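Local coordinates for ESX-5 secretion system protein EccC5 (Mycobacterium tuberculosis, PDB 6J18), which is an ATPase component of the ESX-5 type VII system that secretes EsxN and a number of PE_PGRS and PPE proteins, here as its C-terminal ATP-binding domain, at residues L96-R101 and I240-F245; A265-M270 and F278-M283. All blocks are in the same frame, centred on the assembly; numbering follows the deposited sequence. Where two conformers were deposited one is given.

Contact 1 (L96-R101 and I240-F245)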
ATOM      1  N   LEU A  96       3.063   1.002   2.919  1.00 23.17           N
ATOM      2  CA  LEU A  96       4.111   0.606   1.986  1.00 23.79           C
ATOM      3  C   LEU A  96       4.349   1.678   0.928  1.00 26.04           C
ATOM      4  O   LEU A  96       3.402   2.229   0.364  1.00 25.71           O
ATOM      5  CB  LEU A  96       3.764  -0.721   1.303  1.00 21.73           C
ATOM      6  CG  LEU A  96       4.723  -1.145   0.184  1.00 22.40           C
ATOM      7  CD1 LEU A  96       6.126  -1.385   0.732  1.00 20.86           C
ATOM      8  CD2 LEU A  96       4.212  -2.374  -0.556  1.00 23.58           C
ATOM      9  N   MET A  97       5.620   1.972   0.669  1.00 25.83           N
ATOM     10  CA  MET A  97       6.007   2.837  -0.440  1.00 25.02           C
ATOM     11  C   MET A  97       6.819   2.042  -1.457  1.00 24.24           C
ATOM     12  O   MET A  97       7.645   1.209  -1.085  1.00 24.55           O
ATOM     13  CB  MET A  97       6.818   4.038   0.054  1.00 25.76           C
ATOM     14  CG  MET A  97       6.008   5.093   0.783  1.00 27.51           C
ATOM     15  SD  MET A  97       7.017   6.508   1.271  1.00 30.46           S
ATOM     16  CE  MET A  97       8.170   5.729   2.397  1.00 25.91           C
ATOM     17  N   VAL A  98       6.576   2.293  -2.739  1.00 23.52           N
ATOM     18  CA  VAL A  98       7.314   1.625  -3.805  1.00 23.12           C
ATOM     19  C   VAL A  98       7.845   2.642  -4.808  1.00 25.59           C
ATOM     20  O   VAL A  98       7.104   3.503  -5.277  1.00 24.61           O
ATOM     21  CB  VAL A  98       6.440   0.593  -4.552  1.00 21.88           C
ATOM     22  CG1 VAL A  98       7.267  -0.152  -5.592  1.00 22.51           C
ATOM     23  CG2 VAL A  98       5.806  -0.389  -3.574  1.00 20.54           C
ATOM     24  N   THR A  99       9.129   2.547  -5.135  1.00 26.37           N
ATOM     25  CA  THR A  99       9.717   3.443  -6.122  1.00 25.94           C
ATOM     26  C   THR A  99      10.676   2.697  -7.045  1.00 23.74           C
ATOM     27  O   THR A  99      11.175   1.625  -6.706  1.00 23.19           O
ATOM     28  CB  THR A  99      10.456   4.619  -5.449  1.00 28.12           C
ATOM     29  OG1 THR A  99      10.761   5.623  -6.428  1.00 28.97           O
ATOM     30  CG2 THR A  99      11.739   4.144  -4.784  1.00 27.28           C
ATOM     31  N   GLY A 100      10.918   3.273  -8.219  1.00 22.57           N
ATOM     32  CA  GLY A 100      11.798   2.675  -9.204  1.00 23.54           C
ATOM     33  C   GLY A 100      11.681   3.387 -10.538  1.00 24.87           C
ATOM     34  O   GLY A 100      10.766   4.185 -10.745  1.00 26.23           O
ATOM     35  N   ARG A 101      12.610   3.106 -11.445  1.00 25.85           N
ATOM     36  CA  ARG A 101      12.612   3.746 -12.755  1.00 24.23           C
ATOM     37  C   ARG A 101      11.477   3.209 -13.630  1.00 24.78           C
ATOM     38  O   ARG A 101      10.715   2.342 -13.202  1.00 23.08           O
ATOM     39  CB  ARG A 101      13.969   3.552 -13.439  1.00 24.88           C
ATOM     40  CG  ARG A 101      15.111   4.261 -12.718  1.00 25.49           C
ATOM     41  CD  ARG A 101      16.428   4.182 -13.480  1.00 26.30           C
ATOM     42  NE  ARG A 101      17.025   2.850 -13.430  1.00 25.82           N
ATOM     43  CZ  ARG A 101      18.304   2.596 -13.695  1.00 29.71           C
ATOM     44  NH1 ARG A 101      19.124   3.585 -14.025  1.00 27.50           N
ATOM     45  NH2 ARG A 101      18.765   1.354 -13.627  1.00 26.05           N
ATOM     46  N   ILE A 240      -0.838   2.716   0.636  1.00 24.88           N
ATOM     47  CA  ILE A 240       0.101   2.047  -0.257  1.00 23.90           C
ATOM     48  C   ILE A 240       0.302   2.889  -1.516  1.00 23.18           C
ATOM     49  O   ILE A 240      -0.624   3.067  -2.309  1.00 21.30           O
ATOM     50  CB  ILE A 240      -0.390   0.638  -0.632  1.00 24.00           C
ATOM     51  CG1 ILE A 240      -0.687  -0.171   0.634  1.00 26.33           C
ATOM     52  CG2 ILE A 240       0.649  -0.079  -1.471  1.00 23.35           C
ATOM     53  CD1 ILE A 240      -1.300  -1.527   0.368  1.00 27.71           C
ATOM     54  N   VAL A 241       1.514   3.410  -1.689  1.00 21.84           N
ATOM     55  CA  VAL A 241       1.790   4.412  -2.718  1.00 22.90           C
ATOM     56  C   VAL A 241       3.004   4.057  -3.579  1.00 23.98           C
ATOM     57  O   VAL A 241       3.988   3.509  -3.082  1.00 21.93           O
ATOM     58  CB  VAL A 241       2.022   5.806  -2.073  1.00 38.41           C
ATOM     59  CG1 VAL A 241       2.314   6.858  -3.126  1.00 40.31           C
ATOM     60  CG2 VAL A 241       0.819   6.216  -1.241  1.00 38.25           C
ATOM     61  N   THR A 242       2.927   4.365  -4.872  1.00 24.57           N
ATOM     62  CA  THR A 242       4.077   4.233  -5.760  1.00 23.94           C
ATOM     63  C   THR A 242       4.481   5.582  -6.349  1.00 24.18           C
ATOM     64  O   THR A 242       3.654   6.482  -6.501  1.00 20.29           O
ATOM     65  CB  THR A 242       3.803   3.257  -6.920  1.00 22.44           C
ATOM     66  OG1 THR A 242       2.884   3.852  -7.845  1.00 23.39           O
ATOM     67  CG2 THR A 242       3.236   1.947  -6.399  1.00 20.51           C
ATOM     68  N   ARG A 243       5.763   5.714  -6.678  1.00 23.91           N
ATOM     69  CA  ARG A 243       6.269   6.912  -7.337  1.00 25.55           C
ATOM     70  C   ARG A 243       7.451   6.569  -8.232  1.00 25.10           C
ATOM     71  O   ARG A 243       8.268   5.717  -7.887  1.00 24.33           O
ATOM     72  CB  ARG A 243       6.688   7.966  -6.311  1.00 26.50           C
ATOM     73  CG  ARG A 243       7.037   9.315  -6.928  1.00 26.93           C
ATOM     74  CD  ARG A 243       7.824  10.192  -5.968  1.00 28.08           C
ATOM     75  NE  ARG A 243       8.003  11.544  -6.491  1.00 29.36           N
ATOM     76  CZ  ARG A 243       8.906  11.883  -7.407  1.00 33.02           C
ATOM     77  NH1 ARG A 243       9.721  10.966  -7.913  1.00 32.50           N
ATOM     78  NH2 ARG A 243       8.993  13.140  -7.820  1.00 35.74           N
ATOM     79  N   THR A 244       7.537   7.231  -9.382  1.00 25.35           N
ATOM     80  CA  THR A 244       8.701   7.091 -10.248  1.00 26.84           C
ATOM     81  C   THR A 244       9.950   7.574  -9.513  1.00 28.78           C
ATOM     82  O   THR A 244       9.881   8.484  -8.687  1.00 29.00           O
ATOM     83  CB  THR A 244       8.531   7.870 -11.563  1.00 26.15           C
ATOM     84  OG1 THR A 244       8.073   9.197 -11.280  1.00 25.17           O
ATOM     85  CG2 THR A 244       7.516   7.176 -12.460  1.00 26.04           C
ATOM     86  N   PHE A 245      11.087   6.958  -9.813  1.00 28.58           N
ATOM     87  CA  PHE A 245      12.307   7.201  -9.052  1.00 28.60           C
ATOM     88  C   PHE A 245      12.965   8.535  -9.391  1.00 29.88           C
ATOM     89  O   PHE A 245      13.689   9.099  -8.572  1.00 30.60           O
ATOM     90  CB  PHE A 245      13.296   6.057  -9.277  1.00 29.15           C
ATOM     91  CG  PHE A 245      14.495   6.106  -8.378  1.00 30.28           C
ATOM     92  CD1 PHE A 245      14.374   5.830  -7.027  1.00 30.88           C
ATOM     93  CD2 PHE A 245      15.744   6.407  -8.887  1.00 31.61           C
ATOM     94  CE1 PHE A 245      15.476   5.868  -6.196  1.00 31.71           C
ATOM     95  CE2 PHE A 245      16.848   6.437  -8.065  1.00 32.67           C
ATOM     96  CZ  PHE A 245      16.716   6.175  -6.716  1.00 32.38           C
TER

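Contact 2 (A265-M270 and F278-M283)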
ATOM      1  N   ALA A 265       7.612   3.712   7.286  1.00 31.85           N
ATOM      2  CA  ALA A 265       6.973   2.748   6.399  1.00 29.13           C
ATOM      3  C   ALA A 265       8.015   2.036   5.543  1.00 27.90           C
ATOM      4  O   ALA A 265       9.017   2.639   5.155  1.00 28.29           O
ATOM      5  CB  ALA A 265       5.941   3.438   5.516  1.00 27.28           C
ATOM      6  N   PRO A 266       7.788   0.744   5.262  1.00 28.52           N
ATOM      7  CA  PRO A 266       8.668  -0.018   4.369  1.00 27.81           C
ATOM      8  C   PRO A 266       8.767   0.627   2.992  1.00 26.15           C
ATOM      9  O   PRO A 266       7.755   1.060   2.440  1.00 25.86           O
ATOM     10  CB  PRO A 266       7.983  -1.385   4.282  1.00 28.94           C
ATOM     11  CG  PRO A 266       7.190  -1.489   5.538  1.00 31.24           C
ATOM     12  CD  PRO A 266       6.721  -0.095   5.836  1.00 30.06           C
ATOM     13  N   LEU A 267       9.978   0.695   2.451  1.00 24.85           N
ATOM     14  CA  LEU A 267      10.197   1.302   1.146  1.00 23.84           C
ATOM     15  C   LEU A 267      10.868   0.324   0.190  1.00 23.80           C
ATOM     16  O   LEU A 267      12.026  -0.049   0.381  1.00 24.12           O
ATOM     17  CB  LEU A 267      11.040   2.570   1.283  1.00 24.88           C
ATOM     18  CG  LEU A 267      11.486   3.254  -0.012  1.00 24.14           C
ATOM     19  CD1 LEU A 267      10.297   3.770  -0.797  1.00 22.40           C
ATOM     20  CD2 LEU A 267      12.445   4.387   0.305  1.00 25.31           C
ATOM     21  N   LEU A 268      10.133  -0.095  -0.835  1.00 22.74           N
ATOM     22  CA  LEU A 268      10.693  -0.970  -1.854  1.00 22.33           C
ATOM     23  C   LEU A 268      11.340  -0.148  -2.956  1.00 22.17           C
ATOM     24  O   LEU A 268      10.655   0.535  -3.718  1.00 21.46           O
ATOM     25  CB  LEU A 268       9.621  -1.885  -2.447  1.00 22.44           C
ATOM     26  CG  LEU A 268      10.151  -2.913  -3.450  1.00 22.32           C
ATOM     27  CD1 LEU A 268      11.016  -3.949  -2.747  1.00 21.24           C
ATOM     28  CD2 LEU A 268       9.015  -3.581  -4.210  1.00 23.54           C
ATOM     29  N   VAL A 269      12.663  -0.209  -3.034  1.00 22.45           N
ATOM     30  CA  VAL A 269      13.385   0.476  -4.096  1.00 22.88           C
ATOM     31  C   VAL A 269      13.702  -0.506  -5.214  1.00 22.91           C
ATOM     32  O   VAL A 269      14.640  -1.297  -5.116  1.00 19.95           O
ATOM     33  CB  VAL A 269      14.686   1.115  -3.585  1.00 23.51           C
ATOM     34  CG1 VAL A 269      15.379   1.879  -4.708  1.00 24.20           C
ATOM     35  CG2 VAL A 269      14.391   2.040  -2.414  1.00 24.27           C
ATOM     36  N   MET A 270      12.908  -0.460  -6.278  1.00 20.76           N
ATOM     37  CA  MET A 270      13.104  -1.362  -7.405  1.00 20.50           C
ATOM     38  C   MET A 270      14.259  -0.852  -8.267  1.00 22.31           C
ATOM     39  O   MET A 270      15.158  -0.178  -7.757  1.00 21.66           O
ATOM     40  CB  MET A 270      11.805  -1.497  -8.205  1.00 21.50           C
ATOM     41  CG  MET A 270      10.591  -1.760  -7.307  1.00 22.15           C
ATOM     42  SD  MET A 270       9.065  -2.244  -8.145  1.00 23.14           S
ATOM     43  CE  MET A 270       9.469  -3.909  -8.666  1.00 26.28           C
ATOM     44  N   PHE A 278      22.080   8.456  -1.297  1.00 45.83           N
ATOM     45  CA  PHE A 278      21.547   7.550  -0.290  1.00 44.88           C
ATOM     46  C   PHE A 278      20.039   7.721  -0.149  1.00 43.66           C
ATOM     47  O   PHE A 278      19.536   8.842  -0.059  1.00 45.53           O
ATOM     48  CB  PHE A 278      22.231   7.783   1.058  1.00 45.53           C
ATOM     49  CG  PHE A 278      23.698   7.462   1.057  1.00 46.33           C
ATOM     50  CD1 PHE A 278      24.133   6.150   0.962  1.00 45.19           C
ATOM     51  CD2 PHE A 278      24.643   8.470   1.156  1.00 48.61           C
ATOM     52  CE1 PHE A 278      25.482   5.850   0.962  1.00 46.79           C
ATOM     53  CE2 PHE A 278      25.994   8.176   1.158  1.00 49.27           C
ATOM     54  CZ  PHE A 278      26.413   6.864   1.060  1.00 47.81           C
ATOM     55  N   ILE A 279      19.326   6.601  -0.133  1.00 40.44           N
ATOM     56  CA  ILE A 279      17.878   6.617   0.030  1.00 38.11           C
ATOM     57  C   ILE A 279      17.524   6.536   1.512  1.00 39.11           C
ATOM     58  O   ILE A 279      16.913   7.448   2.067  1.00 40.47           O
ATOM     59  CB  ILE A 279      17.213   5.458  -0.732  1.00 35.14           C
ATOM     60  CG1 ILE A 279      17.673   5.448  -2.192  1.00 35.51           C
ATOM     61  CG2 ILE A 279      15.703   5.566  -0.652  1.00 34.18           C
ATOM     62  CD1 ILE A 279      17.461   6.766  -2.910  1.00 35.90           C
ATOM     63  N   ARG A 280      17.903   5.427   2.143  1.00 38.57           N
ATOM     64  CA  ARG A 280      17.720   5.255   3.579  0.53 38.59           C
ATOM     65  C   ARG A 280      18.990   4.687   4.206  1.00 39.87           C
ATOM     66  O   ARG A 280      19.534   3.689   3.732  1.00 39.60           O
ATOM     67  CB  ARG A 280      16.522   4.343   3.871  0.53 36.83           C
ATOM     68  CG  ARG A 280      15.226   4.788   3.206  0.53 35.46           C
ATOM     69  CD  ARG A 280      14.129   5.069   4.220  0.53 34.70           C
ATOM     70  NE  ARG A 280      13.497   3.845   4.701  0.53 32.77           N
ATOM     71  CZ  ARG A 280      12.182   3.661   4.769  0.53 28.46           C
ATOM     72  NH1 ARG A 280      11.696   2.513   5.220  0.53 25.55           N
ATOM     73  NH2 ARG A 280      11.354   4.625   4.389  0.53 29.00           N
ATOM     74  N   GLY A 281      19.465   5.331   5.268  1.00 41.31           N
ATOM     75  CA  GLY A 281      20.686   4.906   5.927  1.00 43.20           C
ATOM     76  C   GLY A 281      21.889   5.005   5.008  1.00 43.89           C
ATOM     77  O   GLY A 281      22.175   6.069   4.462  1.00 43.32           O
ATOM     78  N   LYS A 282      22.589   3.888   4.831  1.00 45.67           N
ATOM     79  CA  LYS A 282      23.757   3.839   3.954  1.00 47.36           C
ATOM     80  C   LYS A 282      23.438   3.134   2.639  1.00 44.71           C
ATOM     81  O   LYS A 282      24.341   2.716   1.913  1.00 44.76           O
ATOM     82  CB  LYS A 282      24.923   3.136   4.654  1.00 50.75           C
ATOM     83  CG  LYS A 282      25.676   4.009   5.644  1.00 55.14           C
ATOM     84  CD  LYS A 282      25.874   5.411   5.096  1.00 57.72           C
ATOM     85  CE  LYS A 282      26.940   6.166   5.868  1.00 62.11           C
ATOM     86  NZ  LYS A 282      26.909   7.619   5.544  1.00 64.12           N
ATOM     87  N   MET A 283      22.152   3.009   2.334  1.00 41.84           N
ATOM     88  CA  MET A 283      21.720   2.274   1.151  1.00 38.84           C
ATOM     89  C   MET A 283      21.336   3.190  -0.007  1.00 38.40           C
ATOM     90  O   MET A 283      20.547   4.122   0.157  1.00 37.99           O
ATOM     91  CB  MET A 283      20.541   1.363   1.496  1.00 36.32           C
ATOM     92  CG  MET A 283      20.867   0.270   2.500  1.00 36.32           C
ATOM     93  SD  MET A 283      19.405  -0.666   2.985  1.00 41.48           S
ATOM     94  CE  MET A 283      18.462   0.596   3.836  1.00 37.63           C
TER

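Contact 1 (L96-R101 and I240-F245)
L96 and V98 exchange backbone bonds with V241 and R243 between neighbouring parallel strands of the P-loop ATPase core. Strand 96-100 runs into the Walker A position, here with R106 where the motif usually has lysine; its predicted ATP-binding residues begin with G100 and R101, and the two strands run nearly parallel, 16° apart in direction. Their first half is tightly joined. V241 N bonds to L96 O at 3.0 Å, V98 N to V241 O at 2.9 Å and R243 N to V98 O at 2.9 Å, all with the donor nearly in line with the carbonyl. Side chains of L96, V98, I240 and T242 share one face; there CG2 of T242 rests 3.9 Å from CB of V98, while L110 and I113 of helix 106-120 cover L96, I240 and T242. T242, whose side chain is about 6 Å from the bound magnesium ion, has its hydroxyl tied to D209 OD1 and D210 N just after strand 203-208.

Beyond the V98-T242 pair the pairing loosens. G100 N stands 3.6 Å from R243 O, too far for a regular bond, and the T99 hydroxyl serves that oxygen instead, from 2.9 Å and 43° above the carbonyl plane. F245 N reaches G100 O, again from above the plane and by a bent bond. The more open end holds R101, whose guanidinium turns off to a salt bridge with D271, and R243, whose NH1 goes to G246 O. T99 keeps OG1 anti to the backbone N (chi1 -167°), which also sets that oxygen at the edge of the F245 ring, 3.7 Å from CD1.

Contact 2 (A265-M270 and F278-M283)
R280 reaches across to the backbone of A265. In the conformer described here, one of two deposited for this arginine and the one to which its guanidinium contacts apply, NH1 donates to A265 O at 2.7 Å with an N-H...O angle of 162°, and the oxygen lies in the guanidinium plane. NH2 adds a weak bond to the same oxygen at 3.2 Å. CB of L267 sits over one face of the group, 3.6 Å above its plane and toward the rim. Beside this polar grip is an apolar one: CG2 of I279 meets CD2 of L267 at 3.6 Å, the two side chains crossing at about a right angle, and touches CG2 of V269 more loosely at 4.2 Å.

The next shell fixes these groups. Bends at chi2 and chi3 of R280 bring its head round to A265, and NE is held by A297 O. Behind it the chain turns back through a type II' turn from R280 to M283, with G281 at a positive phi of 63°. I279 N bonds to M283 O, and M283 N to R280 O at 3.0 Å; I279 and R280 thus both face M283, forming a classic beta bulge that sends two consecutive side chains toward strand 267-269.

That strand lies between strand 96-100, parallel to it, and strand 292-296, antiparallel to it. The hairpin packs over its L267 and V269, with R280 also touching M97 and I279 resting on M296.

Both contacts are largely buried, contact 1 about 10 Å and contact 2 about 16 Å from centre to the chain's centre; contact 1 is partly exposed near R101, R243 and T244, while contact 2 has its hairpin turn, G281 and K282, exposed. They meet in one sheet: strand 96-100 lies between strands 237-244 and 267-269, and its M97 O and T99 O probably accept bonds from L268 N and M270 N. Contact 1 is strand pairing, made mostly by backbone bonds and ending beside the nucleotide. Contact 2 joins a small hairpin to the sheet's face through one arginine-carbonyl grip and two methyl contacts of I279, burying less than half as much surface, 212 against 484 Å².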